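Local coordinates for protein taurocyamine kinase (Schistosoma mansoni, PDB 4WOD) that reversibly transfers a phosphate group between ATP and taurocyamine, as a magnesium-dependent phosphagen kinase built from two tandem repeats, at residues I480-V491 with D586-G597; G90-N98 with A257-I265. The protein carries 4 engineered substitutions. One frame throughout, in Å; residues are numbered along the deposited sequence.

Interaction 1 (I480-V491 with D586-G597)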
loop_
_atom_site.group_PDB
_atom_site.type_symbol
_atom_site.label_atom_id
_atom_site.label_comp_id
_atom_site.label_asym_id
_atom_site.label_seq_id
_atom_site.Cartn_x
_atom_site.Cartn_y
_atom_site.Cartn_z
ATOM N N ILE A 480 -17.690 19.509 -29.088
ATOM C CA ILE A 480 -17.966 18.592 -27.987
ATOM C C ILE A 480 -17.842 17.120 -28.371
ATOM O O ILE A 480 -18.631 16.596 -29.159
ATOM C CB ILE A 480 -19.369 18.837 -27.416
ATOM C CG1 ILE A 480 -19.444 20.254 -26.839
ATOM C CG2 ILE A 480 -19.707 17.767 -26.368
ATOM C CD1 ILE A 480 -20.841 20.694 -26.431
ATOM N N VAL A 481 -16.837 16.461 -27.808
ATOM C CA VAL A 481 -16.636 15.033 -28.024
ATOM C C VAL A 481 -17.709 14.193 -27.328
ATOM O O VAL A 481 -18.232 13.229 -27.896
ATOM C CB VAL A 481 -15.251 14.592 -27.530
ATOM C CG1 VAL A 481 -15.084 13.086 -27.697
ATOM C CG2 VAL A 481 -14.155 15.354 -28.278
ATOM N N SER A 482 -18.059 14.568 -26.100
ATOM C CA SER A 482 -19.060 13.808 -25.356
ATOM C C SER A 482 -19.606 14.589 -24.167
ATOM O O SER A 482 -18.976 15.524 -23.677
ATOM C CB SER A 482 -18.479 12.477 -24.870
ATOM O OG SER A 482 -17.396 12.698 -23.982
ATOM N N THR A 483 -20.777 14.173 -23.708
ATOM C CA THR A 483 -21.475 14.837 -22.613
ATOM C C THR A 483 -21.807 13.812 -21.527
ATOM O O THR A 483 -22.026 12.640 -21.817
ATOM C CB THR A 483 -22.759 15.530 -23.127
ATOM O OG1 THR A 483 -22.413 16.392 -24.218
ATOM C CG2 THR A 483 -23.447 16.357 -22.027
ATOM N N ARG A 484 -21.852 14.275 -20.280
ATOM C CA ARG A 484 -21.989 13.423 -19.123
ATOM C C ARG A 484 -22.639 14.252 -18.014
ATOM O O ARG A 484 -22.309 15.431 -17.841
ATOM C CB ARG A 484 -20.603 12.895 -18.703
ATOM C CG ARG A 484 -20.530 11.867 -17.541
ATOM C CD ARG A 484 -19.042 11.675 -17.153
ATOM N NE ARG A 484 -18.758 10.653 -16.133
ATOM C CZ ARG A 484 -18.595 10.903 -14.832
ATOM N NH1 ARG A 484 -18.728 12.133 -14.369
ATOM N NH2 ARG A 484 -18.309 9.919 -13.980
ATOM N N VAL A 485 -23.594 13.665 -17.305
ATOM C CA VAL A 485 -24.048 14.242 -16.034
ATOM C C VAL A 485 -24.098 13.120 -15.019
ATOM O O VAL A 485 -24.585 12.045 -15.309
ATOM C CB VAL A 485 -25.438 14.930 -16.110
ATOM C CG1 VAL A 485 -25.728 15.682 -14.788
ATOM C CG2 VAL A 485 -25.503 15.883 -17.275
ATOM N N ARG A 486 -23.587 13.363 -13.820
ATOM C CA ARG A 486 -23.708 12.367 -12.775
ATOM C C ARG A 486 -24.195 12.985 -11.468
ATOM O O ARG A 486 -24.114 14.211 -11.280
ATOM C CB ARG A 486 -22.375 11.646 -12.547
ATOM C CG ARG A 486 -21.246 12.491 -12.008
ATOM C CD ARG A 486 -21.232 12.588 -10.462
ATOM N NE ARG A 486 -20.029 13.271 -9.974
ATOM C CZ ARG A 486 -19.973 14.066 -8.909
ATOM N NH1 ARG A 486 -21.058 14.322 -8.193
ATOM N NH2 ARG A 486 -18.814 14.613 -8.563
ATOM N N VAL A 487 -24.667 12.124 -10.569
ATOM C CA VAL A 487 -24.928 12.534 -9.184
ATOM C C VAL A 487 -24.409 11.500 -8.201
ATOM O O VAL A 487 -24.287 10.317 -8.540
ATOM C CB VAL A 487 -26.436 12.756 -8.899
ATOM C CG1 VAL A 487 -26.982 13.967 -9.683
ATOM C CG2 VAL A 487 -27.226 11.487 -9.186
ATOM N N GLY A 488 -24.103 11.945 -6.980
ATOM C CA GLY A 488 -23.887 11.030 -5.878
ATOM C C GLY A 488 -25.174 10.801 -5.099
ATOM O O GLY A 488 -26.011 11.691 -5.051
ATOM N N ARG A 489 -25.344 9.606 -4.519
ATOM C CA ARG A 489 -26.461 9.339 -3.594
ATOM C C ARG A 489 -26.021 8.417 -2.461
ATOM O O ARG A 489 -25.184 7.530 -2.643
ATOM C CB ARG A 489 -27.679 8.713 -4.310
ATOM C CG ARG A 489 -28.440 9.632 -5.283
ATOM C CD ARG A 489 -29.257 10.743 -4.546
ATOM N NE ARG A 489 -30.041 11.602 -5.448
ATOM C CZ ARG A 489 -29.598 12.702 -6.053
ATOM N NH1 ARG A 489 -28.351 13.116 -5.883
ATOM N NH2 ARG A 489 -30.408 13.395 -6.851
ATOM N N SER A 490 -26.572 8.682 -1.278
ATOM C CA SER A 490 -26.430 7.840 -0.118
ATOM C C SER A 490 -27.782 7.225 0.170
ATOM O O SER A 490 -28.816 7.848 -0.073
ATOM C CB SER A 490 -25.950 8.648 1.103
ATOM O OG SER A 490 -24.713 9.290 0.856
ATOM N N VAL A 491 -27.760 6.006 0.703
ATOM C CA VAL A 491 -28.970 5.292 1.034
ATOM C C VAL A 491 -29.205 5.417 2.536
ATOM O O VAL A 491 -28.307 5.114 3.347
ATOM C CB VAL A 491 -28.882 3.803 0.630
ATOM C CG1 VAL A 491 -30.138 3.023 1.096
ATOM C CG2 VAL A 491 -28.654 3.661 -0.895
ATOM N N ASP A 586 -19.202 6.987 -2.522
ATOM C CA ASP A 586 -20.578 7.123 -2.089
ATOM C C ASP A 586 -21.258 5.800 -2.359
ATOM O O ASP A 586 -20.759 5.004 -3.192
ATOM C CB ASP A 586 -21.290 8.260 -2.841
ATOM C CG ASP A 586 -20.883 9.638 -2.349
ATOM O OD1 ASP A 586 -20.872 9.848 -1.115
ATOM O OD2 ASP A 586 -20.591 10.512 -3.189
ATOM N N HIS A 587 -22.397 5.572 -1.696
ATOM C CA HIS A 587 -23.148 4.345 -1.908
ATOM C C HIS A 587 -23.411 4.153 -3.396
ATOM O O HIS A 587 -23.351 3.041 -3.895
ATOM C CB HIS A 587 -24.467 4.352 -1.141
ATOM C CG HIS A 587 -24.291 4.280 0.347
ATOM N ND1 HIS A 587 -25.226 4.768 1.235
ATOM C CD2 HIS A 587 -23.267 3.813 1.097
ATOM C CE1 HIS A 587 -24.792 4.596 2.472
ATOM N NE2 HIS A 587 -23.608 4.010 2.417
ATOM N N MET A 588 -23.702 5.250 -4.079
ATOM C CA MET A 588 -23.867 5.224 -5.539
ATOM C C MET A 588 -23.330 6.465 -6.225
ATOM O O MET A 588 -23.435 7.579 -5.706
ATOM C CB MET A 588 -25.338 5.074 -5.920
ATOM C CG MET A 588 -25.967 3.744 -5.635
ATOM S SD MET A 588 -27.723 3.851 -6.140
ATOM C CE MET A 588 -28.400 4.906 -4.879
ATOM N N ARG A 589 -22.763 6.269 -7.412
ATOM C CA ARG A 589 -22.538 7.361 -8.341
ATOM C C ARG A 589 -23.398 6.963 -9.536
ATOM O O ARG A 589 -23.203 5.887 -10.089
ATOM C CB ARG A 589 -21.044 7.533 -8.703
ATOM C CG ARG A 589 -20.768 8.698 -9.660
ATOM C CD ARG A 589 -19.268 9.077 -9.839
ATOM N NE ARG A 589 -18.330 7.996 -9.514
ATOM C CZ ARG A 589 -17.534 7.394 -10.400
ATOM N NH1 ARG A 589 -17.564 7.745 -11.679
ATOM N NH2 ARG A 589 -16.713 6.427 -10.014
ATOM N N ILE A 590 -24.402 7.778 -9.856
ATOM C CA ILE A 590 -25.316 7.485 -10.961
ATOM C C ILE A 590 -24.973 8.394 -12.141
ATOM O O ILE A 590 -24.957 9.610 -12.002
ATOM C CB ILE A 590 -26.794 7.681 -10.556
ATOM C CG1 ILE A 590 -27.119 6.862 -9.299
ATOM C CG2 ILE A 590 -27.751 7.304 -11.720
ATOM C CD1 ILE A 590 -28.470 7.226 -8.681
ATOM N N ILE A 591 -24.725 7.791 -13.302
ATOM C CA ILE A 591 -24.069 8.488 -14.411
ATOM C C ILE A 591 -24.833 8.351 -15.713
ATOM O O ILE A 591 -25.234 7.259 -16.070
ATOM C CB ILE A 591 -22.635 7.927 -14.647
ATOM C CG1 ILE A 591 -21.776 8.049 -13.385
ATOM C CG2 ILE A 591 -21.939 8.612 -15.824
ATOM C CD1 ILE A 591 -20.801 6.888 -13.241
ATOM N N SER A 592 -25.021 9.457 -16.423
ATOM C CA SER A 592 -25.560 9.386 -17.781
ATOM C C SER A 592 -24.544 10.017 -18.710
ATOM O O SER A 592 -23.972 11.042 -18.375
ATOM C CB SER A 592 -26.912 10.093 -17.883
ATOM O OG SER A 592 -27.450 9.964 -19.199
ATOM N N MET A 593 -24.311 9.414 -19.871
ATOM C CA MET A 593 -23.377 9.999 -20.812
ATOM C C MET A 593 -23.583 9.478 -22.228
ATOM O O MET A 593 -24.200 8.436 -22.428
ATOM C CB MET A 593 -21.937 9.715 -20.372
ATOM C CG MET A 593 -21.598 8.236 -20.426
ATOM S SD MET A 593 -19.865 7.851 -20.109
ATOM C CE MET A 593 -19.625 8.428 -18.445
ATOM N N GLN A 594 -23.055 10.210 -23.207
ATOM C CA GLN A 594 -23.082 9.765 -24.605
ATOM C C GLN A 594 -22.160 10.618 -25.463
ATOM O O GLN A 594 -21.720 11.690 -25.043
ATOM C CB GLN A 594 -24.504 9.819 -25.174
ATOM C CG GLN A 594 -24.995 11.222 -25.484
ATOM C CD GLN A 594 -26.499 11.283 -25.634
ATOM O OE1 GLN A 594 -27.233 10.666 -24.864
ATOM N NE2 GLN A 594 -26.969 12.027 -26.633
ATOM N N GLN A 595 -21.864 10.130 -26.665
ATOM C CA GLN A 595 -21.112 10.905 -27.645
ATOM C C GLN A 595 -21.931 12.115 -28.063
ATOM O O GLN A 595 -23.160 12.066 -28.054
ATOM C CB GLN A 595 -20.775 10.058 -28.879
ATOM C CG GLN A 595 -19.834 8.893 -28.624
ATOM C CD GLN A 595 -18.394 9.327 -28.481
ATOM O OE1 GLN A 595 -17.946 9.691 -27.392
ATOM N NE2 GLN A 595 -17.651 9.284 -29.582
ATOM N N GLY A 596 -21.257 13.199 -28.432
ATOM C CA GLY A 596 -21.945 14.389 -28.894
ATOM C C GLY A 596 -22.235 15.362 -27.769
ATOM O O GLY A 596 -21.785 15.168 -26.639
ATOM N N GLY A 597 -23.004 16.403 -28.073
ATOM C CA GLY A 597 -23.245 17.468 -27.117
ATOM C C GLY A 597 -24.687 17.636 -26.680
ATOM O O GLY A 597 -25.066 18.697 -26.185
HETATM O O HOH W 1 -22.653 7.437 0.562
#
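Thr483, Val485, Val487 and Arg489 pair with Gln594, Ser592, Ile590 and Met588 as hydrogen-bonded pairs of two antiparallel strands, central neighbours in the eight-stranded sheet of the second phosphagen kinase catalytic domain. Each pair exchanges two backbone bonds, such as Ser592 N to Val485 O at 2.9 Å. Beyond Gln594 the bonding continues from Gly596 N to Val481 O, and the Thr483 hydroxyl donates to a lone pair of Gly596 O, OG1 to O 2.8 Å.

On the face turned to helix 599-614, Val487 CG2 lies 4.1 Å from Ile590 CB and Leu606 covers Val485 and Ile590; polar Ser592 and Gln594 share this face, bonded to Val602 O and Arg605.

The other face gathers Arg484, Arg486 and Arg589, all predicted to bind ATP. Arg484, extended with CG anti to N (chi1 -175°), runs alongside Met593, whose CE sits 3.3 Å from Arg484 NE at the guanidinium edge. Arg484 NH2 meets Arg589 NH1 edge to edge at 3.3 Å, the planes 39° apart, consistent with a pocket for the phosphates of ATP. Glu584 forms a salt bridge with Arg589, and Asn634 holds Arg486.

A water accepts from His587 N and donates to Ser490 OG, which also bonds Ile628 O. Leu495 O binds NE2 of the His587 ring, while ND1 accepts Val491 N in the ring plane at 2.9 Å, the N-H...N angle 179°.

Interaction 2 (G90-N98 with A257-I265)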
loop_
_atom_site.group_PDB
_atom_site.type_symbol
_atom_site.label_atom_id
_atom_site.label_comp_id
_atom_site.label_asym_id
_atom_site.label_seq_id
_atom_site.Cartn_x
_atom_site.Cartn_y
_atom_site.Cartn_z
ATOM N N GLY A 90 22.312 6.191 -6.962
ATOM C CA GLY A 90 23.125 5.017 -7.209
ATOM C C GLY A 90 24.474 5.187 -6.544
ATOM O O GLY A 90 25.467 4.605 -6.971
ATOM N N LYS A 91 24.500 5.996 -5.486
ATOM C CA LYS A 91 25.734 6.320 -4.771
ATOM C C LYS A 91 25.944 5.350 -3.618
ATOM O O LYS A 91 25.968 5.743 -2.450
ATOM C CB LYS A 91 25.690 7.757 -4.250
ATOM C CG LYS A 91 27.059 8.370 -4.020
ATOM C CD LYS A 91 26.951 9.756 -3.396
ATOM C CE LYS A 91 27.510 10.831 -4.322
ATOM N NZ LYS A 91 27.555 12.166 -3.655
ATOM N N ILE A 92 26.081 4.076 -3.950
ATOM C CA ILE A 92 26.098 3.038 -2.937
ATOM C C ILE A 92 27.296 3.182 -2.020
ATOM O O ILE A 92 28.423 3.264 -2.480
ATOM C CB ILE A 92 26.110 1.653 -3.580
ATOM C CG1 ILE A 92 25.073 1.605 -4.707
ATOM C CG2 ILE A 92 25.847 0.589 -2.526
ATOM C CD1 ILE A 92 25.169 0.367 -5.565
ATOM N N GLN A 93 27.053 3.241 -0.716
ATOM C CA GLN A 93 28.171 3.280 0.221
ATOM C C GLN A 93 27.750 2.679 1.549
ATOM O O GLN A 93 26.558 2.545 1.832
ATOM C CB GLN A 93 28.688 4.714 0.398
ATOM C CG GLN A 93 27.685 5.695 0.982
ATOM C CD GLN A 93 28.249 7.118 1.065
ATOM O OE1 GLN A 93 29.278 7.361 1.703
ATOM N NE2 GLN A 93 27.573 8.061 0.408
ATOM N N HIS A 94 28.724 2.288 2.353
ATOM C CA HIS A 94 28.408 1.692 3.643
ATOM C C HIS A 94 29.484 2.011 4.672
ATOM O O HIS A 94 30.674 1.860 4.389
ATOM C CB HIS A 94 28.250 0.173 3.509
ATOM C CG HIS A 94 27.655 -0.459 4.719
ATOM N ND1 HIS A 94 26.311 -0.380 5.005
ATOM C CD2 HIS A 94 28.221 -1.137 5.744
ATOM C CE1 HIS A 94 26.070 -0.993 6.144
ATOM N NE2 HIS A 94 27.209 -1.473 6.608
ATOM N N PRO A 95 29.072 2.402 5.892
ATOM C CA PRO A 95 30.060 2.747 6.925
ATOM C C PRO A 95 30.760 1.534 7.538
ATOM O O PRO A 95 30.272 0.414 7.404
ATOM C CB PRO A 95 29.212 3.467 7.984
ATOM C CG PRO A 95 27.882 2.869 7.860
ATOM C CD PRO A 95 27.690 2.536 6.383
ATOM N N LYS A 96 31.898 1.754 8.197
ATOM C CA LYS A 96 32.516 0.697 8.976
ATOM C C LYS A 96 31.503 0.169 9.983
ATOM O O LYS A 96 30.631 0.910 10.450
ATOM C CB LYS A 96 33.769 1.192 9.701
ATOM C CG LYS A 96 34.858 1.694 8.779
ATOM C CD LYS A 96 35.248 0.649 7.750
ATOM C CE LYS A 96 36.618 0.981 7.138
ATOM N NZ LYS A 96 36.809 0.202 5.881
ATOM N N SER A 97 31.616 -1.119 10.273
ATOM C CA SER A 97 30.794 -1.795 11.260
ATOM C C SER A 97 30.900 -1.077 12.599
ATOM O O SER A 97 32.002 -0.709 13.019
ATOM C CB SER A 97 31.242 -3.253 11.384
ATOM O OG SER A 97 30.488 -3.973 12.339
ATOM N N ASN A 98 29.756 -0.858 13.244
ATOM C CA ASN A 98 29.712 -0.272 14.587
ATOM C C ASN A 98 28.442 -0.684 15.329
ATOM O O ASN A 98 27.345 -0.174 15.029
ATOM C CB ASN A 98 29.803 1.255 14.526
ATOM C CG ASN A 98 29.696 1.904 15.903
ATOM O OD1 ASN A 98 29.993 1.280 16.922
ATOM N ND2 ASN A 98 29.235 3.153 15.936
ATOM N N ALA A 257 34.278 -11.146 4.539
ATOM C CA ALA A 257 34.321 -10.301 3.349
ATOM C C ALA A 257 33.523 -9.020 3.542
ATOM O O ALA A 257 32.327 -9.069 3.830
ATOM C CB ALA A 257 33.792 -11.072 2.134
ATOM N N PHE A 258 34.191 -7.878 3.382
ATOM C CA PHE A 258 33.573 -6.571 3.552
ATOM C C PHE A 258 34.216 -5.581 2.594
ATOM O O PHE A 258 35.425 -5.576 2.452
ATOM C CB PHE A 258 33.728 -6.106 5.016
ATOM C CG PHE A 258 33.156 -4.728 5.318
ATOM C CD1 PHE A 258 31.989 -4.595 6.080
ATOM C CD2 PHE A 258 33.811 -3.571 4.913
ATOM C CE1 PHE A 258 31.472 -3.325 6.390
ATOM C CE2 PHE A 258 33.291 -2.304 5.206
ATOM C CZ PHE A 258 32.127 -2.179 5.946
ATOM N N ASN A 259 33.430 -4.737 1.934
ATOM C CA ASN A 259 34.034 -3.580 1.270
ATOM C C ASN A 259 33.207 -2.318 1.512
ATOM O O ASN A 259 32.024 -2.386 1.890
ATOM C CB ASN A 259 34.266 -3.840 -0.240
ATOM C CG ASN A 259 32.990 -3.797 -1.096
ATOM O OD1 ASN A 259 32.147 -2.916 -0.955
ATOM N ND2 ASN A 259 32.894 -4.728 -2.051
ATOM N N ASP A 260 33.836 -1.166 1.299
ATOM C CA ASP A 260 33.283 0.089 1.773
ATOM C C ASP A 260 32.126 0.590 0.918
ATOM O O ASP A 260 31.569 1.640 1.196
ATOM C CB ASP A 260 34.378 1.162 1.855
ATOM C CG ASP A 260 35.477 0.797 2.848
ATOM O OD1 ASP A 260 35.272 1.021 4.066
ATOM O OD2 ASP A 260 36.532 0.276 2.412
ATOM N N ARG A 261 31.755 -0.175 -0.097
ATOM C CA ARG A 261 30.579 0.129 -0.896
ATOM C C ARG A 261 29.348 -0.689 -0.448
ATOM O O ARG A 261 28.277 -0.126 -0.195
ATOM C CB ARG A 261 30.907 -0.129 -2.362
ATOM C CG ARG A 261 29.865 0.286 -3.364
ATOM C CD ARG A 261 30.495 0.213 -4.754
ATOM N NE ARG A 261 31.069 -1.106 -5.012
ATOM C CZ ARG A 261 30.359 -2.102 -5.515
ATOM N NH1 ARG A 261 29.095 -1.875 -5.803
ATOM N NH2 ARG A 261 30.899 -3.299 -5.737
ATOM N N LEU A 262 29.504 -2.009 -0.325
ATOM C CA LEU A 262 28.377 -2.873 0.018
ATOM C C LEU A 262 28.378 -3.336 1.465
ATOM O O LEU A 262 27.471 -4.055 1.882
ATOM C CB LEU A 262 28.356 -4.114 -0.894
ATOM C CG LEU A 262 28.376 -3.763 -2.391
ATOM C CD1 LEU A 262 28.404 -5.007 -3.253
ATOM C CD2 LEU A 262 27.184 -2.892 -2.748
ATOM N N GLY A 263 29.398 -2.972 2.229
ATOM C CA GLY A 263 29.525 -3.544 3.558
ATOM C C GLY A 263 29.839 -5.038 3.520
ATOM O O GLY A 263 30.676 -5.474 2.726
ATOM N N PHE A 264 29.190 -5.816 4.394
ATOM C CA PHE A 264 29.401 -7.269 4.439
ATOM C C PHE A 264 28.712 -7.946 3.256
ATOM O O PHE A 264 27.502 -7.781 3.020
ATOM C CB PHE A 264 28.889 -7.868 5.742
ATOM C CG PHE A 264 29.710 -7.503 6.943
ATOM C CD1 PHE A 264 30.965 -8.072 7.130
ATOM C CD2 PHE A 264 29.239 -6.592 7.864
ATOM C CE1 PHE A 264 31.732 -7.747 8.237
ATOM C CE2 PHE A 264 29.999 -6.255 8.986
ATOM C CZ PHE A 264 31.236 -6.846 9.173
ATOM N N ILE A 265 29.498 -8.690 2.503
ATOM C CA ILE A 265 28.970 -9.443 1.364
ATOM C C ILE A 265 28.076 -10.584 1.845
ATOM O O ILE A 265 28.391 -11.272 2.832
ATOM C CB ILE A 265 30.119 -10.010 0.502
ATOM C CG1 ILE A 265 31.070 -8.890 0.057
ATOM C CG2 ILE A 265 29.581 -10.818 -0.690
ATOM C CD1 ILE A 265 30.400 -7.711 -0.630
HETATM O O HOH W 2 33.322 2.073 5.179
#
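Lys96 reaches Asp260 in a salt bridge, NZ meeting the syn lone pair of OD1 at an unusually short 2.5 Å. The lysine chain bends at chi2 (-55°), which turns the amine toward the Asp260 carboxylate. A water bridges this OD1 to His94 O, donating to both.

One backbone hydrogen bond crosses the contact: His94 N donates to Asp260 O at 3.1 Å, from above the carbonyl plane. The acceptor belongs to the tight connection of a small two-stranded hairpin, 258-259 with 263-264, in the first catalytic domain. There Asn259 OD1 accepts from Arg261 N, an Asx turn that the bond from Leu262 N extends into an Asx motif, and Leu262 with Gly263 opposite Asn259 forms a classic beta bulge.

The imidazole of His94 has CD2 3.5 Å from Gly263 CA and meets Phe258 CE1 at its edge, the two side chains crossing at about a right angle; Gly328 N donates to its ND1. Pro95 O lies at the Phe258 ring edge, 3.5 Å from CZ. Ile92 CG2 touches Leu262 CD2 at 3.7 Å, near Ile81 of helix 74-84. Arg261, bound by Asp78 of that helix, lays its CG 3.4 Å from Ile92 O.

In the fold
From the N terminus, the chain passes through helix 74-84 into segment 90-98. Interaction 2 closes when it returns 159 residues later at hairpin 257-265, joining the loop between helix 74-84 and strand 117-126 to the hairpin within the first repeat. After the helical start of the second repeat, segment 480-491 opens interaction 1, and 586-597 closes it, 95 residues apart at the nearest ends. It joins the halves of the second sheet: strands 525-529, 569-573 and 578-582 beyond 588-595, and strands 639-646, 682-687 and 666-669 beyond 480-489. The two loops follow in series, neither nested nor crossed, on opposite sides of the chain's centre, their nearest atoms about 39 Å apart.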